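Local atomic coordinates of hypothetical protein PH1789 (Pyrococcus horikoshii, PDB entry 1WR2), a protein that is of unknown function but carries a domain of the ATP-grasp fold family. Residues A[149-154]-A[166-172]. Numbering follows the deposited sequence.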
ATOM      1  N   LYS A 149      11.363  15.361   7.064  1.00 41.22           N
ATOM      2  CA  LYS A 149      12.545  14.509   6.923  1.00 42.29           C
ATOM      3  C   LYS A 149      12.809  13.738   8.214  1.00 41.89           C
ATOM      4  O   LYS A 149      13.885  13.861   8.803  1.00 42.60           O
ATOM      5  CB  LYS A 149      13.766  15.387   6.608  1.00 43.89           C
ATOM      6  CG  LYS A 149      13.508  16.462   5.547  1.00 47.59           C
ATOM      7  CD  LYS A 149      14.596  17.545   5.528  1.00 49.64           C
ATOM      8  CE  LYS A 149      14.537  18.433   6.774  1.00 52.68           C
ATOM      9  NZ  LYS A 149      15.461  19.617   6.716  1.00 52.71           N
ATOM     10  N   ASP A 150      11.838  12.943   8.652  1.00 38.05           N
ATOM     11  CA  ASP A 150      11.981  12.192   9.895  1.00 38.82           C
ATOM     12  C   ASP A 150      11.717  10.697   9.697  1.00 37.50           C
ATOM     13  O   ASP A 150      10.612  10.214   9.915  1.00 36.77           O
ATOM     14  CB  ASP A 150      11.024  12.776  10.940  1.00 37.36           C
ATOM     15  CG  ASP A 150      11.101  12.072  12.279  1.00 37.95           C
ATOM     16  OD1 ASP A 150      12.228  11.799  12.759  1.00 35.40           O
ATOM     17  OD2 ASP A 150      10.021  11.812  12.858  1.00 37.70           O
ATOM     18  N   VAL A 151      12.743   9.973   9.269  1.00 36.09           N
ATOM     19  CA  VAL A 151      12.609   8.544   9.041  1.00 36.90           C
ATOM     20  C   VAL A 151      13.796   7.820   9.651  1.00 37.27           C
ATOM     21  O   VAL A 151      14.914   8.330   9.638  1.00 39.81           O
ATOM     22  CB  VAL A 151      12.558   8.216   7.524  1.00 36.85           C
ATOM     23  CG1 VAL A 151      11.492   9.068   6.842  1.00 36.58           C
ATOM     24  CG2 VAL A 151      13.913   8.475   6.889  1.00 43.19           C
ATOM     25  N   THR A 152      13.547   6.638  10.199  1.00 36.07           N
ATOM     26  CA  THR A 152      14.613   5.835  10.779  1.00 35.95           C
ATOM     27  C   THR A 152      14.694   4.586   9.903  1.00 35.14           C
ATOM     28  O   THR A 152      13.739   4.286   9.177  1.00 30.64           O
ATOM     29  CB  THR A 152      14.290   5.443  12.242  1.00 35.97           C
ATOM     30  OG1 THR A 152      13.043   4.729  12.298  1.00 37.11           O
ATOM     31  CG2 THR A 152      14.191   6.691  13.106  1.00 39.11           C
ATOM     32  N   PHE A 153      15.818   3.874   9.946  1.00 33.54           N
ATOM     33  CA  PHE A 153      15.960   2.674   9.131  1.00 35.17           C
ATOM     34  C   PHE A 153      16.740   1.574   9.840  1.00 35.35           C
ATOM     35  O   PHE A 153      17.343   1.797  10.896  1.00 34.46           O
ATOM     36  CB  PHE A 153      16.632   3.014   7.788  1.00 36.42           C
ATOM     37  CG  PHE A 153      18.135   3.081   7.851  1.00 39.38           C
ATOM     38  CD1 PHE A 153      18.908   1.936   7.652  1.00 41.79           C
ATOM     39  CD2 PHE A 153      18.780   4.285   8.116  1.00 39.48           C
ATOM     40  CE1 PHE A 153      20.310   1.991   7.718  1.00 41.61           C
ATOM     41  CE2 PHE A 153      20.177   4.353   8.183  1.00 42.78           C
ATOM     42  CZ  PHE A 153      20.945   3.198   7.983  1.00 41.42           C
ATOM     43  N   ARG A 154      16.713   0.384   9.250  1.00 33.93           N
ATOM     44  CA  ARG A 154      17.410  -0.774   9.796  1.00 35.96           C
ATOM     45  C   ARG A 154      17.638  -1.722   8.623  1.00 35.67           C
ATOM     46  O   ARG A 154      16.877  -1.697   7.653  1.00 33.87           O
ATOM     47  CB  ARG A 154      16.526  -1.449  10.851  1.00 36.75           C
ATOM     48  CG  ARG A 154      17.183  -1.697  12.201  1.00 45.20           C
ATOM     49  CD  ARG A 154      17.895  -0.463  12.707  1.00 44.48           C
ATOM     50  NE  ARG A 154      17.702  -0.261  14.136  1.00 44.83           N
ATOM     51  CZ  ARG A 154      17.421   0.918  14.676  1.00 45.66           C
ATOM     52  NH1 ARG A 154      17.299   1.988  13.899  1.00 43.34           N
ATOM     53  NH2 ARG A 154      17.262   1.029  15.985  1.00 48.14           N
ATOM     54  N   MET A 166      13.526   1.328  16.255  1.00 40.28           N
ATOM     55  CA  MET A 166      13.406   2.289  15.156  1.00 38.57           C
ATOM     56  C   MET A 166      12.110   3.098  15.240  1.00 38.30           C
ATOM     57  O   MET A 166      12.010   4.186  14.675  1.00 38.72           O
ATOM     58  CB  MET A 166      13.519   1.586  13.796  1.00 36.04           C
ATOM     59  CG  MET A 166      12.377   0.674  13.429  1.00 36.06           C
ATOM     60  SD  MET A 166      12.776  -0.309  11.964  1.00 37.41           S
ATOM     61  CE  MET A 166      12.863   0.972  10.699  1.00 38.58           C
ATOM     62  N   ILE A 167      11.120   2.576  15.954  1.00 35.91           N
ATOM     63  CA  ILE A 167       9.869   3.298  16.109  1.00 36.96           C
ATOM     64  C   ILE A 167      10.079   4.418  17.126  1.00 37.76           C
ATOM     65  O   ILE A 167       9.529   5.511  16.993  1.00 37.30           O
ATOM     66  CB  ILE A 167       8.731   2.380  16.616  1.00 36.13           C
ATOM     67  CG1 ILE A 167       8.447   1.275  15.592  1.00 35.00           C
ATOM     68  CG2 ILE A 167       7.468   3.205  16.850  1.00 34.90           C
ATOM     69  CD1 ILE A 167       7.339   0.309  16.027  1.00 35.10           C
ATOM     70  N   GLN A 168      10.897   4.143  18.135  1.00 38.82           N
ATOM     71  CA  GLN A 168      11.164   5.118  19.188  1.00 39.32           C
ATOM     72  C   GLN A 168      12.183   6.182  18.797  1.00 37.59           C
ATOM     73  O   GLN A 168      12.239   7.249  19.410  1.00 37.62           O
ATOM     74  CB  GLN A 168      11.639   4.391  20.445  1.00 42.36           C
ATOM     75  CG  GLN A 168      10.691   3.296  20.894  1.00 45.52           C
ATOM     76  CD  GLN A 168      11.160   2.583  22.144  1.00 49.48           C
ATOM     77  OE1 GLN A 168      12.355   2.326  22.320  1.00 49.53           O
ATOM     78  NE2 GLN A 168      10.214   2.235  23.015  1.00 50.47           N
ATOM     79  N   GLU A 169      12.982   5.894  17.777  1.00 37.58           N
ATOM     80  CA  GLU A 169      14.013   6.814  17.321  1.00 37.39           C
ATOM     81  C   GLU A 169      13.536   7.996  16.476  1.00 38.54           C
ATOM     82  O   GLU A 169      14.272   8.973  16.316  1.00 39.20           O
ATOM     83  CB  GLU A 169      15.089   6.034  16.554  1.00 39.15           C
ATOM     84  CG  GLU A 169      15.729   4.918  17.364  1.00 39.26           C
ATOM     85  CD  GLU A 169      16.835   4.199  16.612  1.00 39.85           C
ATOM     86  OE1 GLU A 169      16.691   3.988  15.391  1.00 39.32           O
ATOM     87  OE2 GLU A 169      17.846   3.835  17.248  1.00 42.14           O
ATOM     88  N   ILE A 170      12.323   7.932  15.926  1.00 38.31           N
ATOM     89  CA  ILE A 170      11.841   9.046  15.109  1.00 38.18           C
ATOM     90  C   ILE A 170      11.510  10.236  16.002  1.00 38.95           C
ATOM     91  O   ILE A 170      11.035  10.065  17.126  1.00 36.39           O
ATOM     92  CB  ILE A 170      10.577   8.676  14.279  1.00 39.74           C
ATOM     93  CG1 ILE A 170       9.448   8.222  15.207  1.00 37.14           C
ATOM     94  CG2 ILE A 170      10.922   7.594  13.247  1.00 40.45           C
ATOM     95  CD1 ILE A 170       8.133   7.970  14.486  1.00 41.21           C
ATOM     96  N   LYS A 171      11.767  11.440  15.506  1.00 38.91           N
ATOM     97  CA  LYS A 171      11.495  12.638  16.291  1.00 41.41           C
ATOM     98  C   LYS A 171      10.023  12.722  16.680  1.00 42.12           C
ATOM     99  O   LYS A 171       9.684  13.171  17.773  1.00 42.10           O
ATOM    100  CB  LYS A 171      11.882  13.889  15.505  1.00 42.98           C
ATOM    101  CG  LYS A 171      13.352  13.960  15.122  1.00 45.76           C
ATOM    102  CD  LYS A 171      13.708  15.346  14.598  1.00 45.70           C
ATOM    103  CE  LYS A 171      15.131  15.391  14.090  1.00 48.96           C
ATOM    104  NZ  LYS A 171      15.332  14.397  12.996  1.00 51.66           N
ATOM    105  N   ALA A 172       9.154  12.275  15.781  1.00 42.72           N
ATOM    106  CA  ALA A 172       7.720  12.318  16.026  1.00 44.13           C
ATOM    107  C   ALA A 172       7.206  11.199  16.921  1.00 45.79           C
ATOM    108  O   ALA A 172       5.996  10.987  17.012  1.00 45.68           O
ATOM    109  CB  ALA A 172       6.977  12.298  14.707  1.00 42.93           C
TER
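Asp-150 offers both carboxylate oxygens to two consecutive backbone amides, a compact example of how one acidic side chain can bridge two successive amides of a loop. With CG anti to the backbone N (chi1 -180°), the carboxylate reaches across to residues 166-172: Asp-150 OD1 accepts from Lys-171 N at 2.8 Å and Asp-150 OD2 from Ala-172 N at 3.1 Å, both on their syn sides. The second donor lies further from the carboxylate plane.

Two residues on, Thr-152 divides its branches between polar and apolar work. Thr-152 OG1 donates to Met-166 O, 2.6 Å away, well tilted from the carbonyl plane, while Thr-152 CG2 presses on Ile-170 CG2 at a tight 3.4 Å and also meets CB of Glu-169.

Arg-154 and Glu-169 approach from opposite directions. A chain bent at chi2 and chi3 brings Arg-154 NH1 to Glu-169 OE1 at 2.6 Å in a salt bridge, with a weak second bond from NH2 to OE2. OE1 lies in the guanidinium plane, yet the carboxylate itself is turned 55° from it. Arg-154 NH1 also donates to Phe-153 O at 3.0 Å, nearly straight, so the guanidinium is tied back to its own strand; CB of Met-166 lies over one face, toward its rim. The Met-166 chain bends at chi3, bringing Met-166 CE to 3.9 Å from Phe-153 CA.

In this surface contact, edge strand 152-155 of the six-stranded antiparallel sheet in the ATP-grasp domain is joined to the following helix 160-168 and the loop leading to helix 173-177. Met-166 and Ile-170 both touch Phe-138 of strand 133-140, and Ile-167 packs against helix 187-203.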